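Local coordinates for protein extracellular invertase (Aspergillus kawachii, PDB 5XH8) that probably hydrolyses sucrose and related beta-fructofuranosides and, with high transfructosylation activity, transfers fructosyl units to build fructooligosaccharides such as 1-kestose, at residues E552-A555 with F559-S562; P178-L183 with G300-N305; G52-G57 with D71-Y76; E483-T488 with A508-D513; A466-S471 with Q535-L540. All coordinates share one frame; numbering follows the deposited sequence.

Contact 1 (E552-A555 with F559-S562); sequences EVYA and FALS
Strands 552-555 and 559-562 are the two arms of a buried beta hairpin, with Val553 and Leu561 paired at its middle and its centre about 10 Å from the centre of the chain. The arms run antiparallel at 166°, their axes 4.6 Å apart. Val553 N binds Leu561 O at 2.8 Å, and Leu561 N returns the bond to Val553 O at the same length. Ala555 N reaches Phe559 O at 3.1 Å. Between these bonds the alpha hydrogens add CA-H...O contacts, among them Ala560 CA to Val553 O at 3.2 Å. The hairpin belongs to one sheet of the C-terminal beta sandwich of a family 32 glycosidase; one face is wholly apolar and the other carries the polar groups. On the first lie Val553, Ala555, Phe559 and Leu561: Ala555 CB touches Phe559 CB at 3.9 Å, and the Phe559 and Leu561 side chains also meet Ile498 and Val500 of strand 497-501. On the other lie Glu552, Tyr554, Ala560 and Ser562, turned to strand 366-385 of the N-terminal domain. Ser562 sets OG anti to its carbonyl carbon, which brings the oxygen within 3.5 Å of Glu552 CG. The Glu552 carboxylate is salt-bridged to Arg374 and bonded to His31 and the Leu372 amide. Tyr554 OH, itself hydrogen-bonded to Arg374 NE, makes a weak bond to Glu552 OE1; Ser562 OG has Asp313 and Arg374.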
# COMPACT_ATOMS: atom_id res chain seq x y z
N GLU A 552 24.03 -10.95 -33.43
CA GLU A 552 23.31 -9.72 -33.71
C GLU A 552 23.49 -9.34 -35.18
O GLU A 552 24.62 -9.21 -35.67
CB GLU A 552 23.77 -8.60 -32.78
CG GLU A 552 23.51 -8.91 -31.30
CD GLU A 552 23.76 -7.74 -30.36
OE1 GLU A 552 23.46 -6.59 -30.73
OE2 GLU A 552 24.22 -7.97 -29.22
N VAL A 553 22.37 -9.17 -35.87
CA VAL A 553 22.33 -8.79 -37.27
C VAL A 553 21.80 -7.35 -37.37
O VAL A 553 20.66 -7.09 -36.99
CB VAL A 553 21.40 -9.73 -38.05
CG1 VAL A 553 21.38 -9.35 -39.53
CG2 VAL A 553 21.85 -11.18 -37.86
N TYR A 554 22.64 -6.44 -37.86
CA TYR A 554 22.28 -5.08 -38.15
C TYR A 554 22.22 -4.81 -39.67
O TYR A 554 23.02 -5.38 -40.45
CB TYR A 554 23.29 -4.12 -37.54
CG TYR A 554 23.40 -4.18 -36.01
CD1 TYR A 554 24.19 -5.13 -35.37
CD2 TYR A 554 22.72 -3.25 -35.21
CE1 TYR A 554 24.29 -5.18 -33.98
CE2 TYR A 554 22.82 -3.27 -33.82
CZ TYR A 554 23.59 -4.24 -33.20
OH TYR A 554 23.68 -4.23 -31.82
N ALA A 555 21.30 -3.92 -40.07
CA ALA A 555 21.21 -3.46 -41.48
C ALA A 555 20.84 -1.99 -41.59
O ALA A 555 19.87 -1.52 -40.96
CB ALA A 555 20.25 -4.32 -42.28
N PHE A 559 17.92 -1.43 -38.55
CA PHE A 559 17.40 -2.78 -38.42
C PHE A 559 18.28 -3.54 -37.47
O PHE A 559 19.50 -3.44 -37.57
CB PHE A 559 17.39 -3.48 -39.76
CG PHE A 559 16.94 -4.90 -39.70
CD1 PHE A 559 17.86 -5.92 -39.48
CD2 PHE A 559 15.62 -5.22 -39.86
CE1 PHE A 559 17.45 -7.24 -39.42
CE2 PHE A 559 15.20 -6.53 -39.81
CZ PHE A 559 16.12 -7.55 -39.61
N ALA A 560 17.66 -4.30 -36.57
CA ALA A 560 18.38 -5.25 -35.71
C ALA A 560 17.58 -6.51 -35.47
O ALA A 560 16.39 -6.44 -35.18
CB ALA A 560 18.76 -4.60 -34.37
N LEU A 561 18.26 -7.65 -35.56
CA LEU A 561 17.68 -8.97 -35.32
C LEU A 561 18.73 -9.83 -34.60
O LEU A 561 19.83 -10.04 -35.13
CB LEU A 561 17.30 -9.64 -36.63
CG LEU A 561 16.87 -11.12 -36.61
CD1 LEU A 561 15.69 -11.37 -35.72
CD2 LEU A 561 16.51 -11.56 -38.02
N SER A 562 18.39 -10.31 -33.40
CA SER A 562 19.36 -11.03 -32.57
C SER A 562 18.82 -12.35 -32.07
O SER A 562 17.63 -12.49 -31.80
CB SER A 562 19.83 -10.15 -31.40
OG SER A 562 20.09 -8.84 -31.85

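Contact 2 (P178-L183 with G300-N305); sequences PTLDSL and GSVSFN
Val302, of strand 302-311, sets one methyl against both Leu180 and Leu183 of the short helix 178-184. From CB its two branches part. With chi1 at 77°, CG1 sits between the backbone N and the carbonyl carbon, and CG2 is thereby swung anti to the N, out toward the helix. CG1 stays back, 4.9 Å from Leu180 CD2. CG2 does the touching: it meets Leu183 CD1 at 4.0 Å and Leu180 CD2 at 4.1 Å, so one methyl is shared by two leucine tips. Both leucines cross the valine at about a right angle, and they stand three residues apart, on the same side of the helix. That helical turn is held by Leu183 N to Thr179 O at 3.0 Å. The helix links strands 166-176 and 191-199 of one four-stranded blade of the N-terminal beta propeller, whereas strand 302-311 belongs to the blade that follows in the chain. The contact therefore bridges two blades. Val296 of strand 286-298 touches all three side chains, and Trp225 reaches Leu180 and Val302; Leu183 O takes a hydrogen bond from Arg298. Across the two segments there is no hydrogen bond and just 86 Å² is buried. The attraction is methyl against methyl, short-ranged and without a preferred direction, so between these three side chains fit of shape counts, not polarity.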
# COMPACT_ATOMS: atom_id res chain seq x y z
N PRO A 178 10.87 18.93 -21.88
CA PRO A 178 10.35 20.33 -21.89
C PRO A 178 9.11 20.52 -22.75
O PRO A 178 8.35 21.46 -22.50
CB PRO A 178 11.54 21.17 -22.38
CG PRO A 178 12.39 20.19 -23.14
CD PRO A 178 12.23 18.85 -22.46
N THR A 179 8.86 19.61 -23.71
CA THR A 179 7.63 19.66 -24.48
C THR A 179 6.44 19.37 -23.57
O THR A 179 5.46 20.12 -23.59
CB THR A 179 7.64 18.68 -25.66
OG1 THR A 179 8.82 18.91 -26.43
CG2 THR A 179 6.42 18.86 -26.56
N LEU A 180 6.54 18.31 -22.77
CA LEU A 180 5.53 18.05 -21.73
C LEU A 180 5.44 19.20 -20.73
O LEU A 180 4.34 19.56 -20.32
CB LEU A 180 5.80 16.73 -20.98
CG LEU A 180 5.71 15.41 -21.76
CD1 LEU A 180 5.84 14.22 -20.82
CD2 LEU A 180 4.41 15.30 -22.55
N ASP A 181 6.57 19.78 -20.32
CA ASP A 181 6.52 20.91 -19.36
C ASP A 181 5.65 22.05 -19.93
O ASP A 181 4.76 22.56 -19.24
CB ASP A 181 7.90 21.46 -19.03
CG ASP A 181 8.79 20.49 -18.26
OD1 ASP A 181 8.29 19.48 -17.68
OD2 ASP A 181 10.00 20.78 -18.21
N SER A 182 5.91 22.41 -21.19
CA SER A 182 5.16 23.46 -21.87
C SER A 182 3.67 23.13 -21.98
O SER A 182 2.83 23.95 -21.59
CB SER A 182 5.76 23.77 -23.24
OG SER A 182 4.81 24.47 -24.02
N LEU A 183 3.34 21.94 -22.47
CA LEU A 183 1.95 21.54 -22.64
C LEU A 183 1.15 21.44 -21.33
O LEU A 183 -0.06 21.72 -21.31
CB LEU A 183 1.84 20.20 -23.35
CG LEU A 183 2.03 20.13 -24.86
CD1 LEU A 183 2.12 18.67 -25.26
CD2 LEU A 183 0.88 20.81 -25.60
N GLY A 300 -7.26 19.15 -22.95
CA GLY A 300 -7.53 18.87 -21.53
C GLY A 300 -6.44 17.94 -20.97
O GLY A 300 -5.66 18.35 -20.12
N SER A 301 -6.37 16.70 -21.46
CA SER A 301 -5.29 15.78 -21.06
C SER A 301 -4.32 15.51 -22.21
O SER A 301 -4.69 15.51 -23.39
CB SER A 301 -5.85 14.48 -20.53
OG SER A 301 -6.59 13.83 -21.54
N VAL A 302 -3.07 15.28 -21.84
CA VAL A 302 -2.01 15.05 -22.81
C VAL A 302 -2.12 13.66 -23.45
O VAL A 302 -2.60 12.69 -22.84
CB VAL A 302 -0.63 15.33 -22.18
CG1 VAL A 302 -0.19 14.18 -21.27
CG2 VAL A 302 0.41 15.61 -23.24
N SER A 303 -1.70 13.58 -24.70
CA SER A 303 -1.86 12.40 -25.53
C SER A 303 -0.62 12.18 -26.41
O SER A 303 -0.12 13.14 -26.99
CB SER A 303 -3.07 12.59 -26.42
OG SER A 303 -3.71 11.37 -26.59
N PHE A 304 -0.16 10.93 -26.50
CA PHE A 304 0.91 10.53 -27.41
C PHE A 304 0.24 9.86 -28.60
O PHE A 304 -0.51 8.92 -28.43
CB PHE A 304 1.85 9.55 -26.69
CG PHE A 304 2.91 8.94 -27.56
CD1 PHE A 304 4.05 9.65 -27.89
CD2 PHE A 304 2.78 7.63 -28.01
CE1 PHE A 304 5.05 9.07 -28.69
CE2 PHE A 304 3.77 7.05 -28.79
CZ PHE A 304 4.91 7.78 -29.14
N ASN A 305 0.50 10.36 -29.80
CA ASN A 305 -0.22 9.93 -31.01
C ASN A 305 0.81 9.33 -31.97
O ASN A 305 1.58 10.07 -32.58
CB ASN A 305 -0.96 11.11 -31.64
CG ASN A 305 -1.84 11.83 -30.63
OD1 ASN A 305 -2.86 11.30 -30.22
ND2 ASN A 305 -1.42 13.01 -30.18

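Contact 3 (G52-G57 with D71-Y76); sequences GLFHVG and DDLATY
Asp72 OD1 is gripped by two backbone amides, Ala74 N at 2.9 Å and Thr75 N at 2.8 Å, and this fixes the loop that lays Asp71, Leu73 and Tyr76 against Leu53, Phe54 and Val56. The bond from Ala74 makes an Asx turn; both donors come from the same face of the carboxylate, Ala74 N from 57° above its plane and Thr75 N on the syn side. Thr75 OG1 adds a bond to Asp72 OD2, so both carboxylate oxygens are engaged. Loop 71-76 follows the hairpin of strands 54-60 and 65-70 in an N-terminal propeller sheet, and it folds back over the first of these strands. Here the contact is apolar. The Leu73 CD1 methyl comes obliquely to the Phe54 ring, 3.8 Å from CD2, and Val56 CG1 lies 4.2 Å from Tyr76 CE2. Beyond the contact, strand 341-348 backs Leu73 and Val56, and Tyr76 OH is bonded to Tyr345. At the other end the carboxylate of Asp71 is salt-bridged to Lys335. The methylene of that aspartate serves as an apolar surface: Leu53 rests CD2 on Asp71 CB at 3.7 Å.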
# COMPACT_ATOMS: atom_id res chain seq x y z
N GLY A 52 30.80 11.02 -13.54
CA GLY A 52 30.65 10.73 -14.94
C GLY A 52 30.54 9.25 -15.32
O GLY A 52 30.36 8.97 -16.51
N LEU A 53 30.60 8.31 -14.36
CA LEU A 53 30.48 6.87 -14.67
C LEU A 53 29.06 6.54 -15.04
O LEU A 53 28.11 7.04 -14.42
CB LEU A 53 30.80 6.00 -13.47
CG LEU A 53 32.23 5.79 -13.04
CD1 LEU A 53 32.25 4.98 -11.75
CD2 LEU A 53 32.99 5.09 -14.16
N PHE A 54 28.93 5.66 -16.02
CA PHE A 54 27.66 5.17 -16.44
C PHE A 54 27.39 3.82 -15.78
O PHE A 54 28.17 2.87 -15.93
CB PHE A 54 27.61 5.04 -17.95
CG PHE A 54 26.24 4.72 -18.47
CD1 PHE A 54 25.15 5.55 -18.18
CD2 PHE A 54 26.03 3.59 -19.22
CE1 PHE A 54 23.89 5.27 -18.66
CE2 PHE A 54 24.76 3.29 -19.70
CZ PHE A 54 23.68 4.13 -19.42
N HIS A 55 26.27 3.75 -15.06
CA HIS A 55 25.84 2.56 -14.34
C HIS A 55 24.81 1.84 -15.18
O HIS A 55 23.87 2.48 -15.64
CB HIS A 55 25.21 2.93 -13.01
CG HIS A 55 26.18 3.47 -12.02
ND1 HIS A 55 26.35 2.92 -10.77
CD2 HIS A 55 27.06 4.49 -12.11
CE1 HIS A 55 27.28 3.59 -10.12
NE2 HIS A 55 27.73 4.55 -10.91
N VAL A 56 25.00 0.53 -15.38
CA VAL A 56 24.00 -0.35 -15.97
C VAL A 56 23.43 -1.29 -14.88
O VAL A 56 24.14 -1.67 -13.94
CB VAL A 56 24.54 -1.18 -17.17
CG1 VAL A 56 25.06 -0.28 -18.28
CG2 VAL A 56 25.64 -2.14 -16.74
N GLY A 57 22.18 -1.68 -15.02
CA GLY A 57 21.51 -2.55 -14.05
C GLY A 57 20.72 -3.61 -14.79
O GLY A 57 20.43 -3.46 -15.98
N ASP A 71 33.39 3.30 -17.74
CA ASP A 71 33.95 4.63 -17.97
C ASP A 71 34.20 4.90 -19.43
O ASP A 71 34.68 5.98 -19.76
CB ASP A 71 35.22 4.87 -17.13
CG ASP A 71 36.40 3.99 -17.55
OD1 ASP A 71 36.57 3.69 -18.73
OD2 ASP A 71 37.17 3.62 -16.66
N ASP A 72 33.87 3.94 -20.30
CA ASP A 72 34.15 4.08 -21.73
C ASP A 72 33.01 3.64 -22.66
O ASP A 72 33.09 3.81 -23.89
CB ASP A 72 35.46 3.32 -22.06
CG ASP A 72 35.38 1.82 -21.72
OD1 ASP A 72 34.27 1.33 -21.37
OD2 ASP A 72 36.40 1.11 -21.79
N LEU A 73 31.93 3.10 -22.07
CA LEU A 73 30.83 2.49 -22.82
C LEU A 73 31.30 1.36 -23.76
O LEU A 73 30.75 1.16 -24.85
CB LEU A 73 29.97 3.53 -23.54
CG LEU A 73 28.53 3.09 -23.86
CD1 LEU A 73 27.68 2.88 -22.60
CD2 LEU A 73 27.84 4.08 -24.80
N ALA A 74 32.28 0.61 -23.28
CA ALA A 74 32.80 -0.57 -23.98
C ALA A 74 33.02 -1.70 -23.01
O ALA A 74 32.52 -2.82 -23.22
CB ALA A 74 34.10 -0.23 -24.69
N THR A 75 33.75 -1.40 -21.93
CA THR A 75 34.09 -2.36 -20.91
C THR A 75 33.42 -2.01 -19.57
O THR A 75 33.09 -0.85 -19.31
CB THR A 75 35.60 -2.39 -20.68
OG1 THR A 75 36.01 -1.11 -20.16
CG2 THR A 75 36.35 -2.71 -21.98
N TYR A 76 33.28 -3.02 -18.72
CA TYR A 76 32.49 -2.91 -17.49
C TYR A 76 33.24 -3.45 -16.29
O TYR A 76 34.10 -4.34 -16.42
CB TYR A 76 31.15 -3.65 -17.66
CG TYR A 76 30.38 -3.15 -18.83
CD1 TYR A 76 30.61 -3.66 -20.11
CD2 TYR A 76 29.44 -2.12 -18.70
CE1 TYR A 76 29.93 -3.18 -21.21
CE2 TYR A 76 28.75 -1.64 -19.81
CZ TYR A 76 28.99 -2.17 -21.06
OH TYR A 76 28.31 -1.73 -22.18

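Contact 4 (E483-T488 with A508-D513); sequences EHESTT and AARTTD
The guanidinium of Arg510 meets His484 edge-on: the backbone O of His484 lies in its plane, just 2° out, facing the end that carries NH1 and NH2. Glu483 CG lies over one face of the His484 imidazole, near the ring's margin, and the imidazole also stacks with Tyr569. One segment runs from a turn into a strand and the other lies within a long loop of the C-terminal beta sandwich. Residues 483-486 lead into strand 487-492, which pairs with its predecessor 474-481 in an antiparallel sheet, and 508-513 belong to the loop between strands 497-501 and 520-523. Arg510 ties the two segments together through a single acceptor. An extended side chain, from CG to NE, carries the charged group across from the 508-513 loop. The carbonyl then takes two hydrogen bonds from one cation, which probably polarises it. Glu485, next in the chain, does not answer that charge directly: its OE2 stays 5.8 Å from Arg510 NH2. Its carboxylate is instead bonded to Ser572 and to the amides of Trp568, Tyr569 and Ala507. The two bonds at His484 O are nearly equal, Arg510 NH2 at 2.9 Å and Arg510 NH1 at 3.0 Å, and the NH2 one runs nearly along the C=O axis.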
# COMPACT_ATOMS: atom_id res chain seq x y z
N GLU A 483 31.36 -29.59 -41.48
CA GLU A 483 30.61 -30.67 -42.11
C GLU A 483 29.31 -30.99 -41.33
O GLU A 483 28.32 -31.40 -41.92
CB GLU A 483 31.47 -31.93 -42.30
CG GLU A 483 31.47 -32.94 -41.16
CD GLU A 483 32.02 -34.32 -41.58
OE1 GLU A 483 31.28 -35.12 -42.19
OE2 GLU A 483 33.20 -34.59 -41.26
N HIS A 484 29.32 -30.80 -40.01
CA HIS A 484 28.17 -31.14 -39.16
C HIS A 484 27.17 -30.00 -38.86
O HIS A 484 26.07 -30.26 -38.42
CB HIS A 484 28.68 -31.71 -37.85
CG HIS A 484 29.44 -32.99 -38.02
ND1 HIS A 484 28.85 -34.15 -38.47
CD2 HIS A 484 30.75 -33.28 -37.83
CE1 HIS A 484 29.76 -35.11 -38.54
NE2 HIS A 484 30.92 -34.60 -38.15
N GLU A 485 27.57 -28.74 -39.07
CA GLU A 485 26.76 -27.57 -38.67
C GLU A 485 26.90 -26.42 -39.65
O GLU A 485 27.92 -26.30 -40.34
CB GLU A 485 27.19 -27.05 -37.28
CG GLU A 485 27.09 -28.06 -36.15
CD GLU A 485 27.77 -27.61 -34.86
OE1 GLU A 485 28.94 -27.19 -34.87
OE2 GLU A 485 27.13 -27.73 -33.79
N SER A 486 25.88 -25.57 -39.68
CA SER A 486 25.92 -24.32 -40.42
C SER A 486 24.76 -23.42 -40.00
O SER A 486 23.69 -23.89 -39.63
CB SER A 486 25.83 -24.56 -41.94
OG SER A 486 24.62 -25.20 -42.26
N THR A 487 24.96 -22.12 -40.14
CA THR A 487 23.90 -21.16 -39.94
C THR A 487 23.84 -20.25 -41.15
O THR A 487 24.88 -19.78 -41.61
CB THR A 487 24.19 -20.32 -38.68
OG1 THR A 487 24.25 -21.19 -37.55
CG2 THR A 487 23.12 -19.27 -38.48
N THR A 488 22.63 -19.97 -41.64
CA THR A 488 22.48 -19.12 -42.83
C THR A 488 21.66 -17.90 -42.51
O THR A 488 20.58 -18.00 -41.93
CB THR A 488 21.88 -19.91 -44.01
OG1 THR A 488 22.62 -21.12 -44.15
CG2 THR A 488 22.01 -19.15 -45.29
N ALA A 508 24.26 -30.09 -30.99
CA ALA A 508 23.70 -30.35 -29.65
C ALA A 508 22.18 -30.38 -29.62
O ALA A 508 21.59 -31.11 -28.82
CB ALA A 508 24.23 -29.34 -28.64
N ALA A 509 21.53 -29.62 -30.50
CA ALA A 509 20.05 -29.65 -30.62
C ALA A 509 19.49 -31.01 -31.03
O ALA A 509 18.30 -31.27 -30.82
CB ALA A 509 19.57 -28.59 -31.60
N ARG A 510 20.33 -31.87 -31.60
CA ARG A 510 19.95 -33.22 -32.02
C ARG A 510 20.03 -34.20 -30.86
O ARG A 510 19.40 -35.24 -30.92
CB ARG A 510 20.86 -33.70 -33.18
CG ARG A 510 20.82 -32.80 -34.41
CD ARG A 510 21.96 -33.00 -35.41
NE ARG A 510 22.16 -31.75 -36.16
CZ ARG A 510 23.29 -31.36 -36.77
NH1 ARG A 510 24.38 -32.11 -36.79
NH2 ARG A 510 23.32 -30.17 -37.36
N THR A 511 20.83 -33.90 -29.84
CA THR A 511 21.02 -34.79 -28.68
C THR A 511 20.35 -34.31 -27.40
O THR A 511 20.26 -35.05 -26.45
CB THR A 511 22.51 -34.92 -28.35
OG1 THR A 511 23.04 -33.66 -27.90
CG2 THR A 511 23.28 -35.36 -29.59
N THR A 512 19.90 -33.06 -27.38
CA THR A 512 19.50 -32.39 -26.14
C THR A 512 18.20 -31.61 -26.36
O THR A 512 18.06 -30.93 -27.38
CB THR A 512 20.64 -31.45 -25.69
OG1 THR A 512 21.89 -32.18 -25.67
CG2 THR A 512 20.34 -30.86 -24.31
N ASP A 513 17.28 -31.69 -25.41
CA ASP A 513 16.05 -30.89 -25.44
C ASP A 513 16.32 -29.41 -25.12
O ASP A 513 17.32 -29.06 -24.48
CB ASP A 513 15.03 -31.42 -24.42
CG ASP A 513 14.57 -32.85 -24.73
OD1 ASP A 513 14.37 -33.19 -25.90
OD2 ASP A 513 14.42 -33.63 -23.78

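Contact 5 (A466-S471 with Q535-L540); sequences ASARGS and QAIETL
Residues 466-471 curl through a loop that includes a type II beta turn from Ala468 to Ser471, and they come beside strand 534-547 at Ile537, where Ala466 CA and Ile537 CA are 6.4 Å apart. The turn is pinned at one oxygen: Ala468 O accepts Ser471 N at 3.0 Å and Ser471 OG at 2.7 Å, both from the same face of its carbonyl plane. Gly470 holds the positive phi of the turn's third position. Ile537 is the side chain that enters this loop. Its CG1 is anti to the carbonyl carbon and chi2 is fully extended at 180°, which drives the CD1 methyl in among the loop atoms. There CD1 lies 4.0 Å from Arg469 N, 4.1 Å from Ala466 O and 4.4 Å from Ala468 CB. Arg469 closes over the base of the same isoleucine. Its chain bends at chi2 and chi3, and the guanidinium returns to put NH2 3.7 Å from Ile537 CG1. No hydrogen bond crosses between the segments; the charged end is taken up by Asp528 in a salt bridge and by Leu526 O. Within the C-terminal beta sandwich, the loop carries the chain from strand 455-463 of one sheet to strand 474-481 of the other, while Ile537 lies on strand 534-547, paired antiparallel with both 455-463 and 528-531.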
# COMPACT_ATOMS: atom_id res chain seq x y z
N ALA A 466 17.13 -4.54 -60.51
CA ALA A 466 15.68 -4.22 -60.50
C ALA A 466 14.77 -5.44 -60.46
O ALA A 466 13.74 -5.42 -59.80
CB ALA A 466 15.33 -3.35 -61.70
N SER A 467 15.17 -6.51 -61.15
CA SER A 467 14.38 -7.75 -61.20
C SER A 467 14.30 -8.56 -59.90
O SER A 467 13.48 -9.46 -59.81
CB SER A 467 14.91 -8.66 -62.31
OG SER A 467 16.29 -8.90 -62.14
N ALA A 468 15.17 -8.28 -58.92
CA ALA A 468 15.08 -8.95 -57.61
C ALA A 468 13.76 -8.64 -56.89
O ALA A 468 13.20 -9.52 -56.23
CB ALA A 468 16.28 -8.57 -56.73
N ARG A 469 13.27 -7.41 -57.05
CA ARG A 469 11.99 -6.97 -56.46
C ARG A 469 10.86 -7.97 -56.72
O ARG A 469 10.71 -8.47 -57.83
CB ARG A 469 11.63 -5.58 -57.02
CG ARG A 469 10.40 -4.91 -56.41
CD ARG A 469 10.70 -4.28 -55.06
NE ARG A 469 11.68 -3.19 -55.09
CZ ARG A 469 12.25 -2.64 -54.00
NH1 ARG A 469 11.92 -3.06 -52.77
NH2 ARG A 469 13.15 -1.67 -54.12
N GLY A 470 10.10 -8.30 -55.67
CA GLY A 470 9.01 -9.25 -55.77
C GLY A 470 9.36 -10.69 -56.17
O GLY A 470 8.45 -11.47 -56.42
N SER A 471 10.65 -11.04 -56.21
CA SER A 471 11.09 -12.34 -56.74
C SER A 471 11.40 -13.32 -55.63
O SER A 471 11.34 -12.98 -54.44
CB SER A 471 12.35 -12.16 -57.58
OG SER A 471 13.51 -12.15 -56.76
N GLN A 535 18.23 5.23 -61.03
CA GLN A 535 17.36 4.60 -60.05
C GLN A 535 17.81 3.16 -59.79
O GLN A 535 17.90 2.37 -60.73
CB GLN A 535 15.90 4.58 -60.53
CG GLN A 535 14.98 3.76 -59.64
CD GLN A 535 13.52 3.88 -60.02
OE1 GLN A 535 13.05 4.95 -60.40
NE2 GLN A 535 12.79 2.78 -59.90
N ALA A 536 18.03 2.82 -58.52
CA ALA A 536 18.42 1.47 -58.11
C ALA A 536 17.67 1.00 -56.86
O ALA A 536 17.13 1.81 -56.10
CB ALA A 536 19.92 1.41 -57.87
N ILE A 537 17.64 -0.31 -56.64
CA ILE A 537 17.27 -0.85 -55.34
C ILE A 537 18.39 -0.47 -54.38
O ILE A 537 19.58 -0.64 -54.68
CB ILE A 537 17.07 -2.37 -55.35
CG1 ILE A 537 15.91 -2.74 -56.29
CG2 ILE A 537 16.81 -2.86 -53.92
CD1 ILE A 537 15.63 -4.22 -56.38
N GLU A 538 17.99 0.07 -53.23
CA GLU A 538 18.91 0.42 -52.14
C GLU A 538 19.88 -0.72 -51.76
O GLU A 538 19.50 -1.87 -51.72
CB GLU A 538 18.07 0.80 -50.91
CG GLU A 538 18.83 1.35 -49.73
CD GLU A 538 17.92 1.82 -48.62
OE1 GLU A 538 16.72 1.48 -48.59
OE2 GLU A 538 18.43 2.53 -47.75
N THR A 539 21.13 -0.37 -51.50
CA THR A 539 22.13 -1.34 -51.05
C THR A 539 21.79 -1.87 -49.62
O THR A 539 21.32 -1.12 -48.76
CB THR A 539 23.55 -0.72 -51.14
OG1 THR A 539 23.90 -0.56 -52.52
CG2 THR A 539 24.60 -1.59 -50.47
N LEU A 540 21.99 -3.17 -49.43
CA LEU A 540 21.86 -3.82 -48.11
C LEU A 540 23.22 -3.74 -47.45
O LEU A 540 24.16 -4.42 -47.87
CB LEU A 540 21.43 -5.27 -48.25
CG LEU A 540 21.37 -6.11 -46.96
CD1 LEU A 540 20.38 -5.51 -45.96
CD2 LEU A 540 21.02 -7.56 -47.29

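Contacts 2 and 3 belong to the N-terminal propeller, their centres 32 Å apart, and contacts 1, 4 and 5 to the C-terminal sandwich. Contact 1 is the most central: its polar face looks onto the propeller, and the Leu561 side chain is about 8 Å from the sodium ion held by His287, Gly315, Phe316 and Ser318. It also touches contact 5, through Ala555 CB and Leu540 CD1 at 3.9 Å, on neighbouring strands of one sheet. Contact 4 lies between the segments of contact 5 in sequence, yet their centres are 33 Å apart; the Glu485 side chain there is about 7 Å from a bound glycerol. Contacts 2 and 4, 52 Å apart between centres, lie on opposite sides of the chain's centre.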